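Local coordinates for VgrG protein (Vibrio cholerae, PDB 4DTH), which probably cross-links actin monomers through its actin cross-linking toxin domain, which binds ATP and magnesium ions, at residues A[186-189]-A[190-194]; A[199-203]-A[204-208]; A[253-257]-A[258-262]; A[300-303]-A[304-308]; A[312-315]-A[316-320]. All blocks are in the same frame, centred on the assembly; numbering follows the deposited sequence.

Interaction 1: residues A[186-189]-A[190-194]; sequences TSAT and PELRL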
loop_
_atom_site.group_PDB
_atom_site.type_symbol
_atom_site.label_atom_id
_atom_site.label_comp_id
_atom_site.label_asym_id
_atom_site.label_seq_id
_atom_site.Cartn_x
_atom_site.Cartn_y
_atom_site.Cartn_z
ATOM N N THR A 186 14.022 -1.375 17.070
ATOM C CA THR A 186 14.136 -0.859 18.447
ATOM C C THR A 186 13.037 -1.386 19.378
ATOM O O THR A 186 13.182 -1.271 20.598
ATOM C CB THR A 186 14.224 0.679 18.491
ATOM O OG1 THR A 186 12.962 1.236 18.108
ATOM C CG2 THR A 186 15.368 1.245 17.645
ATOM N N SER A 187 11.917 -1.917 18.813
ATOM C CA SER A 187 10.761 -2.455 19.561
ATOM C C SER A 187 10.180 -1.423 20.566
ATOM O O SER A 187 9.527 -1.811 21.538
ATOM C CB SER A 187 11.146 -3.737 20.310
ATOM O OG SER A 187 12.080 -4.557 19.625
ATOM N N ALA A 188 10.436 -0.121 20.328
ATOM C CA ALA A 188 10.101 0.996 21.221
ATOM C C ALA A 188 8.622 1.311 21.390
ATOM O O ALA A 188 8.232 1.883 22.415
ATOM C CB ALA A 188 10.859 2.246 20.796
ATOM N N THR A 189 7.804 0.998 20.377
ATOM C CA THR A 189 6.376 1.303 20.409
ATOM C C THR A 189 5.552 0.054 20.047
ATOM O O THR A 189 6.100 -0.850 19.410
ATOM C CB THR A 189 6.053 2.455 19.420
ATOM O OG1 THR A 189 6.232 1.993 18.079
ATOM C CG2 THR A 189 6.859 3.741 19.684
ATOM N N PRO A 190 4.226 0.008 20.344
ATOM C CA PRO A 190 3.420 -1.153 19.923
ATOM C C PRO A 190 3.374 -1.349 18.400
ATOM O O PRO A 190 3.348 -2.499 17.962
ATOM C CB PRO A 190 2.030 -0.854 20.503
ATOM C CG PRO A 190 2.287 0.110 21.623
ATOM C CD PRO A 190 3.396 0.970 21.103
ATOM N N GLU A 191 3.392 -0.248 17.600
ATOM C CA GLU A 191 3.375 -0.323 16.117
ATOM C C GLU A 191 4.667 -0.980 15.649
ATOM O O GLU A 191 4.638 -1.822 14.750
ATOM C CB GLU A 191 3.315 1.059 15.419
ATOM C CG GLU A 191 2.408 2.102 16.012
ATOM C CD GLU A 191 3.041 2.865 17.144
ATOM O OE1 GLU A 191 3.743 3.871 16.890
ATOM O OE2 GLU A 191 2.868 2.414 18.293
ATOM N N LEU A 192 5.807 -0.560 16.240
ATOM C CA LEU A 192 7.120 -1.102 15.879
ATOM C C LEU A 192 7.211 -2.585 16.183
ATOM O O LEU A 192 7.692 -3.340 15.346
ATOM C CB LEU A 192 8.263 -0.326 16.553
ATOM C CG LEU A 192 8.617 1.019 15.913
ATOM C CD1 LEU A 192 9.536 1.821 16.819
ATOM C CD2 LEU A 192 9.257 0.838 14.520
ATOM N N ARG A 193 6.680 -3.007 17.344
ATOM C CA ARG A 193 6.676 -4.414 17.755
ATOM C C ARG A 193 5.793 -5.254 16.835
ATOM O O ARG A 193 6.171 -6.376 16.490
ATOM C CB ARG A 193 6.265 -4.556 19.226
ATOM C CG ARG A 193 7.297 -3.925 20.151
ATOM C CD ARG A 193 7.099 -4.298 21.602
ATOM N NE ARG A 193 5.901 -3.680 22.181
ATOM C CZ ARG A 193 5.858 -2.475 22.736
ATOM N NH1 ARG A 193 6.948 -1.722 22.788
ATOM N NH2 ARG A 193 4.722 -2.010 23.238
ATOM N N LEU A 194 4.643 -4.677 16.388
ATOM C CA LEU A 194 3.748 -5.344 15.448
ATOM C C LEU A 194 4.492 -5.569 14.106
ATOM O O LEU A 194 4.439 -6.665 13.547
ATOM C CB LEU A 194 2.472 -4.497 15.234
ATOM C CG LEU A 194 1.435 -5.056 14.266
ATOM C CD1 LEU A 194 0.831 -6.362 14.787
ATOM C CD2 LEU A 194 0.336 -4.033 13.998
HETATM O O HOH W 1 6.663 3.975 16.352
#
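Thr189 and Leu192 meet in an N-cap: the hydroxyl of Thr189, the residue just ahead of helix 190-196, accepts the first-turn amide, Leu192 N to Thr189 OG1 at 3.2 Å with an N-H...O angle of 159°. The torsion that permits this is chi1 of 69°, which sets OG1 between the backbone N and the carbonyl carbon and places it within reach of Leu192 N. Backbone bonding then begins with Arg193 N to Thr189 O at 3.0 Å. A second polar grip comes from the Arg193 side chain, which bends at chi3 and folds back over the cap. Its NH1 donates to Ser187 O at 2.9 Å; the acceptor lies in the guanidinium plane, while the donor is tilted 31° from the carbonyl plane. One face of the same guanidinium rests, offset toward its rim, on the peptide joining Thr189 to Pro190.

Apolar packing is lighter: Leu192 CD1 approaches Ala188 CB at 4.2 Å and passes Thr186 OG1, a hydroxyl bonded to Gly183 O. Ser187 OG is likewise turned to another partner, Glu196 OE1.

One water bridges the cap hydroxyl to Glu191, about 11 Å from the bound ATP. Glu191 OE1, also hydrogen-bonded to Ser23 OG, accepts from this water at 3.0 Å, and the water's oxygen sits 2.7 Å from Thr189 OG1.

Interaction 2: residues A[199-203]-A[204-208]; sequences PWYQK and SLKSQ
Lys206 crosses Tyr201 and Lys203, two residues of the loop that leads into its helix. CB lies 3.5 Å from Lys203 O, the carbonyl that also accepts Lys206 N at 3.1 Å. CG stays near that oxygen and comes within 4.1 Å of Tyr201 OH. CD passes the same phenol oxygen, and CE approaches it to 3.5 Å, the lysine chain running at about a right angle to the tyrosine side chain. The bond of Lys206 N, with that of Leu205 N to Gln202 O at 3.0 Å, forms a pair of i to i+3 bonds that turn the chain from the loop into helix 204-212; both donors stand well above the carbonyl planes. Farther out, the placement of the Lys206 and Lys203 ends against each other is doubtful. NZ is hydrogen-bonded to Gly185 O, while Asn226 and Ala229 of helix 221-245 touch the side chain.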
loop_
_atom_site.group_PDB
_atom_site.type_symbol
_atom_site.label_atom_id
_atom_site.label_comp_id
_atom_site.label_asym_id
_atom_site.label_seq_id
_atom_site.Cartn_x
_atom_site.Cartn_y
_atom_site.Cartn_z
ATOM N N PRO A 199 6.960 -12.250 9.674
ATOM C CA PRO A 199 7.745 -13.507 9.638
ATOM C C PRO A 199 9.098 -13.390 8.948
ATOM O O PRO A 199 10.051 -14.064 9.344
ATOM C CB PRO A 199 6.828 -14.487 8.901
ATOM C CG PRO A 199 5.472 -13.907 8.991
ATOM C CD PRO A 199 5.636 -12.420 9.044
ATOM N N TRP A 200 9.186 -12.510 7.935
ATOM C CA TRP A 200 10.422 -12.290 7.186
ATOM C C TRP A 200 11.486 -11.538 7.971
ATOM O O TRP A 200 12.655 -11.611 7.604
ATOM C CB TRP A 200 10.137 -11.588 5.851
ATOM C CG TRP A 200 9.389 -10.291 5.970
ATOM C CD1 TRP A 200 8.050 -10.100 5.796
ATOM C CD2 TRP A 200 9.946 -9.003 6.269
ATOM N NE1 TRP A 200 7.734 -8.774 5.975
ATOM C CE2 TRP A 200 8.877 -8.077 6.275
ATOM C CE3 TRP A 200 11.246 -8.535 6.537
ATOM C CZ2 TRP A 200 9.067 -6.715 6.548
ATOM C CZ3 TRP A 200 11.432 -7.189 6.809
ATOM C CH2 TRP A 200 10.352 -6.294 6.818
ATOM N N TYR A 201 11.090 -10.772 9.007
ATOM C CA TYR A 201 12.062 -10.008 9.787
ATOM C C TYR A 201 12.819 -10.894 10.759
ATOM O O TYR A 201 12.207 -11.535 11.618
ATOM C CB TYR A 201 11.422 -8.811 10.508
ATOM C CG TYR A 201 12.425 -7.993 11.294
ATOM C CD1 TYR A 201 13.438 -7.283 10.649
ATOM C CD2 TYR A 201 12.377 -7.943 12.683
ATOM C CE1 TYR A 201 14.366 -6.531 11.371
ATOM C CE2 TYR A 201 13.288 -7.180 13.412
ATOM C CZ TYR A 201 14.282 -6.479 12.752
ATOM O OH TYR A 201 15.194 -5.756 13.477
ATOM N N GLN A 202 14.151 -10.917 10.627
ATOM C CA GLN A 202 15.015 -11.751 11.465
ATOM C C GLN A 202 15.767 -10.915 12.478
ATOM O O GLN A 202 16.867 -10.422 12.209
ATOM C CB GLN A 202 15.953 -12.600 10.596
ATOM C CG GLN A 202 15.196 -13.431 9.566
ATOM C CD GLN A 202 16.104 -14.398 8.859
ATOM O OE1 GLN A 202 16.825 -15.171 9.488
ATOM N NE2 GLN A 202 16.054 -14.406 7.536
ATOM N N LYS A 203 15.156 -10.729 13.651
ATOM C CA LYS A 203 15.756 -9.923 14.702
ATOM C C LYS A 203 17.149 -10.401 15.165
ATOM O O LYS A 203 17.956 -9.574 15.594
ATOM C CB LYS A 203 14.791 -9.753 15.862
ATOM C CG LYS A 203 15.251 -8.711 16.850
ATOM C CD LYS A 203 14.150 -7.707 17.149
ATOM C CE LYS A 203 14.408 -7.006 18.459
ATOM N NZ LYS A 203 14.448 -7.929 19.621
ATOM N N SER A 204 17.445 -11.709 14.992
ATOM C CA SER A 204 18.743 -12.292 15.353
ATOM C C SER A 204 19.900 -11.637 14.577
ATOM O O SER A 204 21.043 -11.652 15.046
ATOM C CB SER A 204 18.736 -13.801 15.133
ATOM O OG SER A 204 18.606 -14.141 13.764
ATOM N N LEU A 205 19.598 -11.056 13.393
ATOM C CA LEU A 205 20.608 -10.393 12.564
ATOM C C LEU A 205 21.231 -9.146 13.213
ATOM O O LEU A 205 22.350 -8.775 12.855
ATOM C CB LEU A 205 20.053 -10.071 11.167
ATOM C CG LEU A 205 19.793 -11.276 10.286
ATOM C CD1 LEU A 205 18.960 -10.885 9.094
ATOM C CD2 LEU A 205 21.109 -11.956 9.844
ATOM N N LYS A 206 20.523 -8.505 14.157
ATOM C CA LYS A 206 21.056 -7.327 14.853
ATOM C C LYS A 206 22.304 -7.684 15.653
ATOM O O LYS A 206 23.359 -7.080 15.451
ATOM C CB LYS A 206 20.019 -6.742 15.798
ATOM C CG LYS A 206 18.980 -5.931 15.082
ATOM C CD LYS A 206 18.205 -5.178 16.078
ATOM C CE LYS A 206 17.008 -5.938 16.472
ATOM N NZ LYS A 206 16.587 -5.535 17.824
ATOM N N SER A 207 22.180 -8.699 16.532
ATOM C CA SER A 207 23.294 -9.167 17.363
ATOM C C SER A 207 24.387 -9.798 16.500
ATOM O O SER A 207 25.573 -9.658 16.814
ATOM C CB SER A 207 22.816 -10.142 18.434
ATOM O OG SER A 207 22.088 -11.221 17.874
ATOM N N GLN A 208 23.989 -10.430 15.376
ATOM C CA GLN A 208 24.937 -11.017 14.441
ATOM C C GLN A 208 25.839 -9.915 13.865
ATOM O O GLN A 208 27.053 -10.078 13.892
ATOM C CB GLN A 208 24.205 -11.778 13.319
ATOM C CG GLN A 208 25.135 -12.671 12.484
ATOM C CD GLN A 208 25.390 -14.061 13.069
ATOM O OE1 GLN A 208 25.958 -14.932 12.407
ATOM N NE2 GLN A 208 24.953 -14.330 14.306
HETATM O O HOH W 2 16.383 -15.757 12.141
HETATM O O HOH W 3 19.571 -9.623 17.731
#

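Interaction 3: residues A[253-257]-A[258-262]; sequences DPMSE and QITPN
Pro254 O is gripped by two backbone amides, Ile259 N from the segment 258-262 and Glu257 N from its own, each at 3.0 Å and arriving from opposite faces of the carbonyl plane. The Ile259 bond is the 6-to-1 bond of a Schellman motif ending the 3-10 segment 254-256. Its 5-to-2 partner is Gln258 N to Met255 O, 3.1 Å, the donor far above that carbonyl's plane; the positive phi of Gln258 (58°) allows the pair.

An Asx turn opens the 3-10 segment: Asp253 OD1 takes Met255 N from above the carboxylate plane. Asp253 O receives Ser256 N and also Ser256 OG, the latter at 2.7 Å and in the carbonyl plane, so both side-chain bonds tie residues of the turn back to Asp253.

Apolar groups close the exit. Met255, bent at chi2 and chi3, brings SD to the CD corner of Pro261, 3.9 Å away, the two side chains crossing at about a right angle; SD also lies 3.4 Å from Ile259 O. Pro254 CB faces Ile259 CB at 4.1 Å, and Ile259 CD1 lies against Glu257 CB; the carboxylate beyond is held by Ser311 and Trp252. The turn sits at the surface, between helices 221-245 and 269-275. Asn262 ND2 bonds Lys244 O of helix 221-245 and donates to Thr260 O at 3.2 Å, this oxygen in the amide plane.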
loop_
_atom_site.group_PDB
_atom_site.type_symbol
_atom_site.label_atom_id
_atom_site.label_comp_id
_atom_site.label_asym_id
_atom_site.label_seq_id
_atom_site.Cartn_x
_atom_site.Cartn_y
_atom_site.Cartn_z
ATOM N N ASP A 253 17.811 -15.942 -13.798
ATOM C CA ASP A 253 16.831 -16.743 -14.516
ATOM C C ASP A 253 16.454 -17.960 -13.665
ATOM O O ASP A 253 17.282 -18.853 -13.478
ATOM C CB ASP A 253 17.400 -17.156 -15.891
ATOM C CG ASP A 253 16.502 -18.051 -16.730
ATOM O OD1 ASP A 253 15.385 -18.387 -16.267
ATOM O OD2 ASP A 253 16.928 -18.448 -17.824
ATOM N N PRO A 254 15.209 -18.016 -13.132
ATOM C CA PRO A 254 14.805 -19.184 -12.316
ATOM C C PRO A 254 14.933 -20.530 -13.024
ATOM O O PRO A 254 15.253 -21.532 -12.379
ATOM C CB PRO A 254 13.344 -18.885 -11.969
ATOM C CG PRO A 254 12.893 -17.894 -13.012
ATOM C CD PRO A 254 14.105 -17.046 -13.256
ATOM N N MET A 255 14.740 -20.547 -14.351
ATOM C CA MET A 255 14.866 -21.760 -15.164
ATOM C C MET A 255 16.306 -22.310 -15.172
ATOM O O MET A 255 16.484 -23.522 -15.313
ATOM C CB MET A 255 14.308 -21.545 -16.586
ATOM C CG MET A 255 12.783 -21.389 -16.633
ATOM S SD MET A 255 11.876 -22.920 -16.254
ATOM C CE MET A 255 12.138 -23.845 -17.819
ATOM N N SER A 256 17.325 -21.446 -14.917
ATOM C CA SER A 256 18.731 -21.866 -14.830
ATOM C C SER A 256 18.978 -22.722 -13.575
ATOM O O SER A 256 19.961 -23.457 -13.508
ATOM C CB SER A 256 19.663 -20.656 -14.858
ATOM O OG SER A 256 19.709 -19.995 -13.604
ATOM N N GLU A 257 18.074 -22.630 -12.585
ATOM C CA GLU A 257 18.139 -23.408 -11.357
ATOM C C GLU A 257 16.988 -24.418 -11.307
ATOM O O GLU A 257 16.606 -24.888 -10.230
ATOM C CB GLU A 257 18.184 -22.491 -10.126
ATOM C CG GLU A 257 19.507 -21.745 -10.020
ATOM C CD GLU A 257 19.714 -20.860 -8.813
ATOM O OE1 GLU A 257 19.160 -21.172 -7.735
ATOM O OE2 GLU A 257 20.458 -19.860 -8.938
ATOM N N GLN A 258 16.456 -24.756 -12.496
ATOM C CA GLN A 258 15.378 -25.730 -12.727
ATOM C C GLN A 258 14.081 -25.371 -11.965
ATOM O O GLN A 258 13.353 -26.248 -11.486
ATOM C CB GLN A 258 15.857 -27.182 -12.459
ATOM C CG GLN A 258 17.115 -27.617 -13.246
ATOM C CD GLN A 258 18.424 -27.187 -12.606
ATOM O OE1 GLN A 258 18.664 -27.375 -11.404
ATOM N NE2 GLN A 258 19.299 -26.585 -13.398
ATOM N N ILE A 259 13.802 -24.059 -11.855
ATOM C CA ILE A 259 12.600 -23.571 -11.183
ATOM C C ILE A 259 11.609 -23.082 -12.212
ATOM O O ILE A 259 11.914 -22.157 -12.971
ATOM C CB ILE A 259 12.919 -22.481 -10.122
ATOM C CG1 ILE A 259 13.868 -23.009 -9.030
ATOM C CG2 ILE A 259 11.616 -21.934 -9.515
ATOM C CD1 ILE A 259 14.753 -21.906 -8.379
ATOM N N THR A 260 10.399 -23.670 -12.214
ATOM C CA THR A 260 9.350 -23.250 -13.129
ATOM C C THR A 260 8.615 -22.035 -12.537
ATOM O O THR A 260 8.015 -22.135 -11.457
ATOM C CB THR A 260 8.360 -24.396 -13.417
ATOM O OG1 THR A 260 9.058 -25.500 -13.994
ATOM C CG2 THR A 260 7.215 -23.967 -14.343
ATOM N N PRO A 261 8.569 -20.918 -13.291
ATOM C CA PRO A 261 7.799 -19.746 -12.829
ATOM C C PRO A 261 6.344 -20.070 -12.464
ATOM O O PRO A 261 5.660 -20.836 -13.169
ATOM C CB PRO A 261 7.874 -18.795 -14.023
ATOM C CG PRO A 261 9.142 -19.156 -14.701
ATOM C CD PRO A 261 9.215 -20.648 -14.596
ATOM N N ASN A 262 5.902 -19.563 -11.308
ATOM C CA ASN A 262 4.528 -19.735 -10.869
ATOM C C ASN A 262 3.956 -18.443 -10.312
ATOM O O ASN A 262 3.035 -18.472 -9.508
ATOM C CB ASN A 262 4.333 -20.957 -9.964
ATOM C CG ASN A 262 5.146 -20.948 -8.698
ATOM O OD1 ASN A 262 4.639 -20.647 -7.614
ATOM N ND2 ASN A 262 6.410 -21.351 -8.801
#

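Interaction 4: residues A[300-303]-A[304-308]; sequences KHIK and PQLQS
A chi1 of -62° sets Gln305 CG beside its own backbone N, and a second bend at chi2 (-69°) turns the amide back toward the preceding turn, where a water joins it to His301. That water donates to His301 O at 2.7 Å and accepts from Gln305 NE2 at 2.9 Å. Helix 292-307 is kinked here: Pro304 N has no hydrogen for Lys300 O, which faces Pro304 CD at 3.6 Å. CD also lies 3.3 Å from His301 O, and Gln305 N is 4.1 Å from that oxygen, beyond bonding range. The first amides after the proline, Gln305 N and Leu306 N, both make weak bonds to Ile302 O; a straight one follows from Gln307 N to Lys303 O (3.0 Å, 169°). Ile302 packs against helix 221-245 and Leu306 against Ser315 of helix 312-323. The proline thus removes the donor for Lys300 O, the kink parts His301 O from Gln305 N, and the water, held by Gln305 NE2, hydrogen-bonds His301 O.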
loop_
_atom_site.group_PDB
_atom_site.type_symbol
_atom_site.label_atom_id
_atom_site.label_comp_id
_atom_site.label_asym_id
_atom_site.label_seq_id
_atom_site.Cartn_x
_atom_site.Cartn_y
_atom_site.Cartn_z
ATOM N N LYS A 300 28.469 -3.925 2.765
ATOM C CA LYS A 300 29.543 -4.900 2.573
ATOM C C LYS A 300 29.223 -6.228 3.274
ATOM O O LYS A 300 29.515 -7.285 2.716
ATOM C CB LYS A 300 30.896 -4.328 3.055
ATOM C CG LYS A 300 31.888 -4.031 1.924
ATOM C CD LYS A 300 32.305 -2.561 1.883
ATOM C CE LYS A 300 33.208 -2.212 0.723
ATOM N NZ LYS A 300 34.352 -1.372 1.172
ATOM N N HIS A 301 28.567 -6.179 4.451
ATOM C CA HIS A 301 28.211 -7.370 5.231
ATOM C C HIS A 301 26.964 -8.132 4.772
ATOM O O HIS A 301 26.768 -9.278 5.188
ATOM C CB HIS A 301 28.155 -7.048 6.727
ATOM C CG HIS A 301 29.509 -6.881 7.334
ATOM N ND1 HIS A 301 30.127 -5.646 7.390
ATOM C CD2 HIS A 301 30.334 -7.807 7.877
ATOM C CE1 HIS A 301 31.300 -5.856 7.973
ATOM N NE2 HIS A 301 31.460 -7.138 8.297
ATOM N N ILE A 302 26.136 -7.530 3.907
ATOM C CA ILE A 302 24.927 -8.206 3.416
ATOM C C ILE A 302 25.247 -9.340 2.431
ATOM O O ILE A 302 24.636 -10.398 2.537
ATOM C CB ILE A 302 23.873 -7.218 2.849
ATOM C CG1 ILE A 302 23.448 -6.195 3.925
ATOM C CG2 ILE A 302 22.638 -7.981 2.304
ATOM C CD1 ILE A 302 22.512 -5.066 3.427
ATOM N N LYS A 303 26.153 -9.097 1.458
ATOM C CA LYS A 303 26.551 -10.062 0.408
ATOM C C LYS A 303 26.784 -11.499 0.964
ATOM O O LYS A 303 26.141 -12.425 0.457
ATOM C CB LYS A 303 27.794 -9.576 -0.390
ATOM C CG LYS A 303 27.626 -8.260 -1.167
ATOM C CD LYS A 303 28.910 -7.893 -1.955
ATOM C CE LYS A 303 28.787 -6.557 -2.659
ATOM N NZ LYS A 303 29.727 -6.403 -3.802
ATOM N N PRO A 304 27.610 -11.717 2.025
ATOM C CA PRO A 304 27.803 -13.099 2.514
ATOM C C PRO A 304 26.568 -13.735 3.132
ATOM O O PRO A 304 26.472 -14.958 3.117
ATOM C CB PRO A 304 28.945 -12.989 3.539
ATOM C CG PRO A 304 29.443 -11.606 3.468
ATOM C CD PRO A 304 28.462 -10.756 2.759
ATOM N N GLN A 305 25.642 -12.932 3.674
ATOM C CA GLN A 305 24.390 -13.451 4.238
ATOM C C GLN A 305 23.557 -14.105 3.121
ATOM O O GLN A 305 23.007 -15.187 3.321
ATOM C CB GLN A 305 23.596 -12.348 4.949
ATOM C CG GLN A 305 24.345 -11.728 6.135
ATOM C CD GLN A 305 24.506 -12.654 7.317
ATOM O OE1 GLN A 305 23.750 -13.621 7.511
ATOM N NE2 GLN A 305 25.511 -12.378 8.138
ATOM N N LEU A 306 23.514 -13.473 1.936
ATOM C CA LEU A 306 22.827 -14.066 0.784
ATOM C C LEU A 306 23.614 -15.287 0.283
ATOM O O LEU A 306 23.034 -16.353 0.074
ATOM C CB LEU A 306 22.711 -13.042 -0.353
ATOM C CG LEU A 306 21.588 -11.999 -0.248
ATOM C CD1 LEU A 306 21.895 -10.790 -1.113
ATOM C CD2 LEU A 306 20.230 -12.594 -0.666
ATOM N N GLN A 307 24.930 -15.120 0.097
ATOM C CA GLN A 307 25.817 -16.153 -0.437
ATOM C C GLN A 307 26.006 -17.420 0.394
ATOM O O GLN A 307 26.446 -18.437 -0.137
ATOM C CB GLN A 307 27.138 -15.542 -0.917
ATOM C CG GLN A 307 26.913 -14.664 -2.145
ATOM C CD GLN A 307 28.036 -13.707 -2.459
ATOM O OE1 GLN A 307 29.216 -14.046 -2.410
ATOM N NE2 GLN A 307 27.673 -12.519 -2.935
ATOM N N SER A 308 25.637 -17.373 1.689
ATOM C CA SER A 308 25.737 -18.560 2.533
ATOM C C SER A 308 24.414 -19.348 2.442
ATOM O O SER A 308 24.342 -20.491 2.885
ATOM C CB SER A 308 26.055 -18.170 3.980
ATOM O OG SER A 308 25.006 -17.381 4.512
HETATM O O HOH W 4 27.794 -10.959 7.005
#

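Interaction 5: residues A[312-315]-A[316-320]; sequences ESLS and KNVFQ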
loop_
_atom_site.group_PDB
_atom_site.type_symbol
_atom_site.label_atom_id
_atom_site.label_comp_id
_atom_site.label_asym_id
_atom_site.label_seq_id
_atom_site.Cartn_x
_atom_site.Cartn_y
_atom_site.Cartn_z
ATOM N N GLU A 312 25.293 -18.057 -6.095
ATOM C CA GLU A 312 26.022 -16.832 -6.413
ATOM C C GLU A 312 25.192 -15.909 -7.304
ATOM O O GLU A 312 25.086 -14.722 -7.006
ATOM C CB GLU A 312 27.400 -17.134 -7.055
ATOM C CG GLU A 312 28.164 -15.897 -7.532
ATOM C CD GLU A 312 28.454 -14.794 -6.530
ATOM O OE1 GLU A 312 28.300 -15.019 -5.307
ATOM O OE2 GLU A 312 28.883 -13.704 -6.968
ATOM N N SER A 313 24.586 -16.459 -8.369
ATOM C CA SER A 313 23.766 -15.692 -9.309
ATOM C C SER A 313 22.547 -15.046 -8.638
ATOM O O SER A 313 22.330 -13.851 -8.800
ATOM C CB SER A 313 23.357 -16.531 -10.510
ATOM O OG SER A 313 22.604 -15.706 -11.386
ATOM N N LEU A 314 21.799 -15.817 -7.836
ATOM C CA LEU A 314 20.639 -15.248 -7.152
ATOM C C LEU A 314 21.070 -14.172 -6.148
ATOM O O LEU A 314 20.472 -13.099 -6.138
ATOM C CB LEU A 314 19.779 -16.341 -6.492
ATOM C CG LEU A 314 18.496 -15.896 -5.772
ATOM C CD1 LEU A 314 17.577 -15.027 -6.681
ATOM C CD2 LEU A 314 17.758 -17.104 -5.221
ATOM N N SER A 315 22.138 -14.438 -5.367
ATOM C CA SER A 315 22.672 -13.502 -4.373
ATOM C C SER A 315 23.115 -12.171 -5.015
ATOM O O SER A 315 22.729 -11.113 -4.531
ATOM C CB SER A 315 23.835 -14.136 -3.615
ATOM O OG SER A 315 23.441 -15.314 -2.930
ATOM N N LYS A 316 23.915 -12.240 -6.096
ATOM C CA LYS A 316 24.439 -11.079 -6.834
ATOM C C LYS A 316 23.301 -10.281 -7.430
ATOM O O LYS A 316 23.289 -9.055 -7.320
ATOM C CB LYS A 316 25.426 -11.546 -7.942
ATOM C CG LYS A 316 25.977 -10.444 -8.861
ATOM C CD LYS A 316 25.770 -10.773 -10.345
ATOM C CE LYS A 316 26.145 -9.606 -11.227
ATOM N NZ LYS A 316 25.148 -9.374 -12.307
ATOM N N ASN A 317 22.337 -10.975 -8.063
ATOM C CA ASN A 317 21.197 -10.319 -8.679
ATOM C C ASN A 317 20.269 -9.611 -7.696
ATOM O O ASN A 317 19.845 -8.497 -7.980
ATOM C CB ASN A 317 20.467 -11.262 -9.623
ATOM C CG ASN A 317 21.192 -11.362 -10.945
ATOM O OD1 ASN A 317 21.154 -10.430 -11.755
ATOM N ND2 ASN A 317 21.923 -12.456 -11.160
ATOM N N VAL A 318 19.990 -10.227 -6.533
ATOM C CA VAL A 318 19.143 -9.620 -5.495
ATOM C C VAL A 318 19.895 -8.408 -4.914
ATOM O O VAL A 318 19.309 -7.332 -4.797
ATOM C CB VAL A 318 18.716 -10.641 -4.392
ATOM C CG1 VAL A 318 18.105 -9.932 -3.177
ATOM C CG2 VAL A 318 17.735 -11.681 -4.951
ATOM N N PHE A 319 21.188 -8.586 -4.579
ATOM C CA PHE A 319 22.004 -7.499 -4.033
ATOM C C PHE A 319 22.028 -6.291 -4.978
ATOM O O PHE A 319 21.672 -5.200 -4.540
ATOM C CB PHE A 319 23.425 -7.982 -3.668
ATOM C CG PHE A 319 24.239 -6.933 -2.943
ATOM C CD1 PHE A 319 24.980 -5.991 -3.651
ATOM C CD2 PHE A 319 24.235 -6.863 -1.551
ATOM C CE1 PHE A 319 25.703 -4.996 -2.979
ATOM C CE2 PHE A 319 24.968 -5.874 -0.881
ATOM C CZ PHE A 319 25.698 -4.950 -1.602
ATOM N N GLN A 320 22.372 -6.488 -6.272
ATOM C CA GLN A 320 22.423 -5.414 -7.279
ATOM C C GLN A 320 21.058 -4.761 -7.493
ATOM O O GLN A 320 20.972 -3.535 -7.592
ATOM C CB GLN A 320 22.979 -5.934 -8.624
ATOM C CG GLN A 320 23.339 -4.805 -9.617
ATOM C CD GLN A 320 23.470 -5.228 -11.070
ATOM O OE1 GLN A 320 23.138 -6.350 -11.468
ATOM N NE2 GLN A 320 23.926 -4.307 -11.910
#
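Four successive i to i+4 backbone bonds, from Lys316 N to Glu312 O through Phe319 N to Ser315 O, measure 2.9 to 3.0 Å with N-H...O angles of at least 160°, the signature of a regular alpha-helix in the first turns of helix 312-323. One carbonyl carries an extra load. Ser313 O accepts Asn317 N and also the side-chain amide, Asn317 ND2, at 2.8 Å; the two donors come from opposite faces of the carbonyl plane. The side-chain bond is made possible by a chi1 of -79°, which lays Asn317 CG beside its own backbone N, from where ND2 reaches the carbonyl one turn earlier. With OD1 of the same amide accepting Glu251 N, both ends of the Asn317 group are engaged and its rotation is fixed, fastening this helix to the loop that also presents Trp252.

On the buried face, Leu314 and Val318 run side by side and point the same way, toward helix 221-245, where Ala239 and Ala242 receive the leucine and Tyr235 the valine. Ser315 is buried too, its OG bonded to Ser311 O one turn earlier. The apolar pair closes to 3.8 Å between Leu314 CD1 and Val318 CG2.

All five contacts are local and follow in series along the chain, so none nests within or crosses another. Interaction 1 ends the loop after strand 173-180 and starts helix 190-196; interaction 2 closes the next loop into helix 204-212, and the two touch through Ser187 and Lys203. Interaction 3 turns the connection between helices 221-245 and 269-275, with its centre about 38 Å from that of interaction 1. Interactions 4 and 5 lie on consecutive helices, 292-307 and 312-323, their centres about 10 Å apart, packed through Lys303 on Phe319. Leu205 on Gln305 joins interaction 2 to interaction 4, while Glu257 to Ser311 links interaction 3 to the start of helix 312-323.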